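Local coordinates for glycoside hydrolase family protein (Novosphingobium sp. PP1Y, PDB 6Q2F) that acts as an alpha-L-rhamnosidase, probably hydrolysing terminal alpha-L-rhamnose from its glycosides, and binds a sodium ion in the crystal, at residues A584-H588 with T745-D750; M596-S600 with G628-V632. All blocks are in the same frame, centred on the assembly; numbering follows the deposited sequence.

How the contacts relate
Strand 579-582, one of the eight parallel strands that close into a (beta/alpha)8 barrel, runs out into a long loop supplying the first segment of both contacts: 584-588, then 596-600. The chain continues through barrel strand 604-610 into helix 620-636, where 628-632 packs back on 596-600 and contact 2 closes the shorter loop. Contact 1 closes only much later, at 745-750, beyond the barrel, so contact 2 lies wholly within its span. The centres are about 13 Å apart, yet the contacts touch: L585 CD2 lies 3.5 Å from M598 CE, and A584 CB 3.7 Å from R599 NE. Contact 2 holds the loop to the barrel's own helix; contact 1 ties it to the following alpha/beta domain.

Contact 1 of 2, residues A584-H588 with T745-D750. With NA (sodium ion), chain B.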
ATOM      1  N   ALA A 584      -5.276   2.117  -0.933  1.00 25.69           N
ATOM      2  CA  ALA A 584      -4.958   3.527  -0.794  1.00 28.53           C
ATOM      3  C   ALA A 584      -3.646   3.875  -1.480  1.00 29.29           C
ATOM      4  O   ALA A 584      -3.519   3.720  -2.694  1.00 28.86           O
ATOM      5  CB  ALA A 584      -4.938   3.918   0.690  1.00 29.26           C
ATOM      6  N   LEU A 585      -2.690   4.420  -0.735  1.00 25.50           N
ATOM      7  CA  LEU A 585      -1.365   4.786  -1.246  1.00 28.15           C
ATOM      8  C   LEU A 585      -0.438   3.630  -1.555  1.00 29.66           C
ATOM      9  O   LEU A 585       0.164   3.603  -2.579  1.00 26.15           O
ATOM     10  CB  LEU A 585      -0.677   5.826  -0.363  1.00 27.37           C
ATOM     11  CG  LEU A 585      -1.489   7.049   0.015  1.00 31.32           C
ATOM     12  CD1 LEU A 585      -0.770   7.922   1.003  1.00 25.11           C
ATOM     13  CD2 LEU A 585      -1.889   7.830  -1.190  1.00 26.62           C
ATOM     14  N   GLU A 586      -0.378   2.685  -0.632  1.00 24.45           N
ATOM     15  CA  GLU A 586       0.403   1.448  -0.753  1.00 27.75           C
ATOM     16  C   GLU A 586       1.905   1.677  -0.664  1.00 30.03           C
ATOM     17  O   GLU A 586       2.573   1.058   0.176  1.00 28.80           O
ATOM     18  CB  GLU A 586       0.086   0.690  -2.057  1.00 26.34           C
ATOM     19  CG  GLU A 586       0.858  -0.647  -2.160  1.00 28.85           C
ATOM     20  CD  GLU A 586       0.557  -1.431  -3.426  1.00 35.51           C
ATOM     21  OE1 GLU A 586       1.528  -1.772  -4.121  1.00 37.26           O
ATOM     22  OE2 GLU A 586      -0.623  -1.708  -3.716  1.00 35.65           O
ATOM     23  N   ASP A 587       2.443   2.549  -1.514  1.00 26.64           N
ATOM     24  CA  ASP A 587       3.886   2.662  -1.742  1.00 24.03           C
ATOM     25  C   ASP A 587       4.336   4.096  -1.457  1.00 31.20           C
ATOM     26  O   ASP A 587       4.147   4.991  -2.290  1.00 32.81           O
ATOM     27  CB  ASP A 587       4.223   2.237  -3.176  1.00 28.19           C
ATOM     28  CG  ASP A 587       5.719   2.154  -3.445  1.00 33.00           C
ATOM     29  OD1 ASP A 587       6.517   2.307  -2.503  1.00 31.08           O
ATOM     30  OD2 ASP A 587       6.090   1.911  -4.617  1.00 38.21           O
ATOM     31  N   HIS A 588       4.954   4.294  -0.287  1.00 28.44           N
ATOM     32  CA  HIS A 588       5.470   5.602   0.163  1.00 28.05           C
ATOM     33  C   HIS A 588       4.365   6.650   0.013  1.00 28.14           C
ATOM     34  O   HIS A 588       3.253   6.451   0.520  1.00 28.72           O
ATOM     35  CB  HIS A 588       6.752   5.913  -0.576  1.00 31.96           C
ATOM     36  CG  HIS A 588       7.855   4.954  -0.280  1.00 35.76           C
ATOM     37  ND1 HIS A 588       7.952   3.724  -0.890  1.00 35.27           N
ATOM     38  CD2 HIS A 588       8.901   5.036   0.573  1.00 33.90           C
ATOM     39  CE1 HIS A 588       9.020   3.093  -0.435  1.00 39.99           C
ATOM     40  NE2 HIS A 588       9.613   3.865   0.455  1.00 35.15           N
ATOM     41  N   THR A 745       2.103   4.960   5.063  1.00 22.22           N
ATOM     42  CA  THR A 745       3.105   4.511   4.100  1.00 27.19           C
ATOM     43  C   THR A 745       4.176   5.563   3.876  1.00 32.37           C
ATOM     44  O   THR A 745       5.226   5.248   3.316  1.00 33.80           O
ATOM     45  CB  THR A 745       2.465   4.160   2.749  1.00 24.61           C
ATOM     46  OG1 THR A 745       1.628   5.242   2.308  1.00 25.56           O
ATOM     47  CG2 THR A 745       1.621   2.880   2.867  1.00 18.97           C
ATOM     48  N   GLY A 746       3.920   6.804   4.284  1.00 28.30           N
ATOM     49  CA  GLY A 746       4.924   7.846   4.237  1.00 26.45           C
ATOM     50  C   GLY A 746       5.794   7.818   5.475  1.00 28.59           C
ATOM     51  O   GLY A 746       7.021   7.737   5.370  1.00 29.03           O
ATOM     52  N   LEU A 747       5.167   7.862   6.658  1.00 27.42           N
ATOM     53  CA  LEU A 747       5.940   7.846   7.896  1.00 29.96           C
ATOM     54  C   LEU A 747       6.828   6.614   7.968  1.00 28.80           C
ATOM     55  O   LEU A 747       7.985   6.691   8.393  1.00 30.30           O
ATOM     56  CB  LEU A 747       5.011   7.876   9.108  1.00 32.35           C
ATOM     57  CG  LEU A 747       4.215   9.146   9.458  1.00 37.04           C
ATOM     58  CD1 LEU A 747       3.176   8.818  10.538  1.00 32.24           C
ATOM     59  CD2 LEU A 747       5.155  10.274   9.933  1.00 31.49           C
ATOM     60  N   TYR A 748       6.301   5.471   7.542  1.00 29.18           N
ATOM     61  CA  TYR A 748       6.933   4.182   7.760  1.00 29.58           C
ATOM     62  C   TYR A 748       7.193   3.465   6.435  1.00 27.23           C
ATOM     63  O   TYR A 748       7.265   2.237   6.384  1.00 31.67           O
ATOM     64  CB  TYR A 748       6.067   3.347   8.707  1.00 26.07           C
ATOM     65  CG  TYR A 748       5.719   4.133   9.957  1.00 26.78           C
ATOM     66  CD1 TYR A 748       6.726   4.653  10.769  1.00 27.23           C
ATOM     67  CD2 TYR A 748       4.398   4.383  10.307  1.00 27.02           C
ATOM     68  CE1 TYR A 748       6.428   5.392  11.901  1.00 26.49           C
ATOM     69  CE2 TYR A 748       4.078   5.113  11.454  1.00 24.89           C
ATOM     70  CZ  TYR A 748       5.098   5.616  12.237  1.00 28.38           C
ATOM     71  OH  TYR A 748       4.796   6.365  13.366  1.00 26.41           O
ATOM     72  N   GLY A 749       7.341   4.245   5.357  1.00 30.73           N
ATOM     73  CA  GLY A 749       7.624   3.695   4.040  1.00 32.35           C
ATOM     74  C   GLY A 749       8.997   3.077   3.931  1.00 32.63           C
ATOM     75  O   GLY A 749       9.181   2.128   3.164  1.00 33.98           O
ATOM     76  N   ASP A 750       9.954   3.574   4.710  1.00 32.01           N
ATOM     77  CA  ASP A 750      11.320   3.069   4.708  1.00 39.42           C
ATOM     78  C   ASP A 750      11.707   2.448   6.038  1.00 44.44           C
ATOM     79  O   ASP A 750      12.247   1.334   6.066  1.00 41.97           O
ATOM     80  CB  ASP A 750      12.285   4.209   4.360  1.00 42.26           C
ATOM     81  CG  ASP A 750      12.037   4.766   2.976  1.00 50.57           C
ATOM     82  OD1 ASP A 750      12.052   3.987   1.998  1.00 51.17           O
ATOM     83  OD2 ASP A 750      11.820   5.982   2.869  1.00 55.44           O
TER
HETATM   84 NA    NA B1201      -2.063  -2.065  -5.585  1.00 37.66          NA
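Two hydrogen bonds join the segments, and both involve H588. The hydroxyl T745 OG1 donates to the backbone oxygen H588 O at 2.7 Å, and the ring nitrogen H588 NE2 donates to D750 OD1 at 2.9 Å. On the other side of the ring, H588 ND1 gives a 2.6 Å bond to D587 OD1, so the imidazole bridges two carboxylates, an arrangement consistent with a protonated ring. D750 also forms a salt bridge with R392 through its other oxygen, OD2. The backbone adds a CA-H...O contact, H588 CA to T745 O at 3.2 Å.

This geometry depends on a sharply bent loop. D587 N bonds back to L585 O at 2.7 Å, making a gamma turn with E586 at its corner in a positive-phi conformation. The turn sends E586 away from 745-750, and its OE2 binds the sodium ion at 2.4 Å; D503, S504, E583 and E644 complete the site. Meanwhile E586 O rests on the methyl T745 CG2 at 3.4 Å, and L585 CB sits 3.6 Å from T745 OG1. G749 lies against the H588 imidazole, where a CB would run into H588 CD2.

T745 is thus wedged against the turn, with T621 of helix 620-636 touching it as well and D595 accepting a bond from its backbone nitrogen. The loop leaves the C-terminal end of barrel strand 579-582, the end at which (beta/alpha)8 glycosidases carry their active sites, and it meets short helix 744-747, which follows strand 734-737 of the next alpha/beta domain.

Contact 2 of 2, residues M596-S600 with G628-V632; sequences MAMRS and GAASV
V632, chi1 t, projects from 628-632 of helix 620-636 and overlaps selenomethionine M596: CG2 lies 3.7 Å from M596 CB and 3.4 Å from M596 O, while CG1 reaches R599 O at 3.6 Å. The closest CA pair is M596-V632, 5.8 Å. Residues 596-598 have helical phi/psi; R599 N bonds to M596 O (3.0 Å), and S600 N and OG to A597 O (3.1 and 2.8 Å). V632 N bonds to G628 O (3.0 Å) in regular helix. M596, mtp, brings CE 3.8 Å from S631 CB. R599, chi1 to chi3 m, t, m with chi4 -156°, lays a guanidinium face over A629, NH1 to CB 3.4 Å; G628 leaves room for NH2, 3.7 Å from its C. This packs the loop before barrel strand 604-610 onto the helix after it. No hydrogen bond crosses between the segments, whose contact is van der Waals packing, while R599 bonds D595 O and M606 O and anchors the loop to the same helix, one turn earlier, through its salt bridge to D625.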
HETATM    1  N   MSE A 596      -5.572   6.026   6.007  1.00 20.25           N
HETATM    2  CA  MSE A 596      -6.717   5.497   6.757  1.00 23.43           C
HETATM    3  C   MSE A 596      -8.004   6.146   6.272  1.00 24.78           C
HETATM    4  O   MSE A 596      -8.998   5.475   6.027  1.00 24.56           O
HETATM    5  CB  MSE A 596      -6.554   5.694   8.275  1.00 20.13           C
HETATM    6  CG  MSE A 596      -5.493   4.750   8.845  1.00 27.51           C
HETATM    7 SE   MSE A 596      -5.489   4.780  10.806  1.00 30.96          SE
HETATM    8  CE  MSE A 596      -7.252   4.128  11.154  1.00 19.49           C
ATOM      9  N   ALA A 597      -7.975   7.467   6.135  1.00 22.42           N
ATOM     10  CA  ALA A 597      -9.181   8.172   5.713  1.00 23.31           C
ATOM     11  C   ALA A 597      -9.617   7.697   4.336  1.00 23.01           C
ATOM     12  O   ALA A 597     -10.804   7.483   4.083  1.00 26.46           O
ATOM     13  CB  ALA A 597      -8.922   9.682   5.722  1.00 24.26           C
HETATM   14  N   MSE A 598      -8.658   7.474   3.459  1.00 19.96           N
HETATM   15  CA  MSE A 598      -8.935   7.043   2.084  1.00 23.35           C
HETATM   16  C   MSE A 598      -9.664   5.698   2.042  1.00 27.97           C
HETATM   17  O   MSE A 598     -10.340   5.396   1.068  1.00 29.24           O
HETATM   18  CB  MSE A 598      -7.636   6.968   1.298  1.00 25.00           C
HETATM   19  CG  MSE A 598      -7.049   8.325   0.971  1.00 22.30           C
HETATM   20 SE   MSE A 598      -5.156   8.151   0.583  0.89 25.49          SE
HETATM   21  CE  MSE A 598      -5.385   7.316  -1.196  1.00 27.70           C
ATOM     22  N   ARG A 599      -9.548   4.907   3.113  1.00 22.16           N
ATOM     23  CA  ARG A 599     -10.168   3.589   3.134  1.00 23.26           C
ATOM     24  C   ARG A 599     -11.333   3.489   4.108  1.00 26.45           C
ATOM     25  O   ARG A 599     -11.986   2.446   4.167  1.00 22.67           O
ATOM     26  CB  ARG A 599      -9.113   2.520   3.446  1.00 27.34           C
ATOM     27  CG  ARG A 599      -8.108   2.289   2.329  1.00 28.78           C
ATOM     28  CD  ARG A 599      -7.025   1.209   2.652  1.00 25.56           C
ATOM     29  NE  ARG A 599      -6.001   1.759   3.519  1.00 27.99           N
ATOM     30  CZ  ARG A 599      -4.764   1.297   3.619  1.00 30.85           C
ATOM     31  NH1 ARG A 599      -4.376   0.253   2.901  1.00 30.26           N
ATOM     32  NH2 ARG A 599      -3.913   1.887   4.440  1.00 33.65           N
ATOM     33  N   SER A 600     -11.641   4.566   4.828  1.00 26.15           N
ATOM     34  CA  SER A 600     -12.607   4.519   5.919  1.00 27.92           C
ATOM     35  C   SER A 600     -14.036   4.309   5.434  1.00 26.45           C
ATOM     36  O   SER A 600     -14.891   3.873   6.208  1.00 28.84           O
ATOM     37  CB  SER A 600     -12.508   5.819   6.724  1.00 26.71           C
ATOM     38  OG  SER A 600     -12.825   6.921   5.886  1.00 31.53           O
ATOM     39  N   GLY A 628      -2.188  -0.040   8.392  1.00 25.59           N
ATOM     40  CA  GLY A 628      -3.192   0.999   8.217  1.00 24.54           C
ATOM     41  C   GLY A 628      -4.536   0.428   7.829  1.00 25.05           C
ATOM     42  O   GLY A 628      -5.568   0.803   8.385  1.00 24.99           O
ATOM     43  N   ALA A 629      -4.548  -0.484   6.862  1.00 28.68           N
ATOM     44  CA  ALA A 629      -5.821  -1.049   6.435  1.00 25.45           C
ATOM     45  C   ALA A 629      -6.471  -1.838   7.569  1.00 24.63           C
ATOM     46  O   ALA A 629      -7.689  -1.774   7.758  1.00 25.01           O
ATOM     47  CB  ALA A 629      -5.624  -1.935   5.201  1.00 25.71           C
ATOM     48  N   ALA A 630      -5.672  -2.595   8.333  1.00 22.18           N
ATOM     49  CA  ALA A 630      -6.246  -3.343   9.445  1.00 23.22           C
ATOM     50  C   ALA A 630      -6.809  -2.389  10.490  1.00 23.35           C
ATOM     51  O   ALA A 630      -7.895  -2.626  11.032  1.00 25.82           O
ATOM     52  CB  ALA A 630      -5.201  -4.268  10.074  1.00 19.49           C
ATOM     53  N   SER A 631      -6.096  -1.293  10.770  1.00 23.38           N
ATOM     54  CA  SER A 631      -6.590  -0.322  11.742  1.00 25.47           C
ATOM     55  C   SER A 631      -7.928   0.255  11.305  1.00 24.09           C
ATOM     56  O   SER A 631      -8.833   0.430  12.125  1.00 21.93           O
ATOM     57  CB  SER A 631      -5.557   0.785  11.943  1.00 23.99           C
ATOM     58  OG  SER A 631      -4.294   0.234  12.294  1.00 24.88           O
ATOM     59  N   VAL A 632      -8.079   0.548  10.011  1.00 19.13           N
ATOM     60  CA  VAL A 632      -9.358   1.067   9.517  1.00 22.15           C
ATOM     61  C   VAL A 632     -10.474   0.088   9.847  1.00 22.74           C
ATOM     62  O   VAL A 632     -11.489   0.451  10.462  1.00 22.76           O
ATOM     63  CB  VAL A 632      -9.292   1.351   8.000  1.00 24.10           C
ATOM     64  CG1 VAL A 632     -10.702   1.671   7.468  1.00 19.59           C
ATOM     65  CG2 VAL A 632      -8.380   2.535   7.720  1.00 21.12           C
TER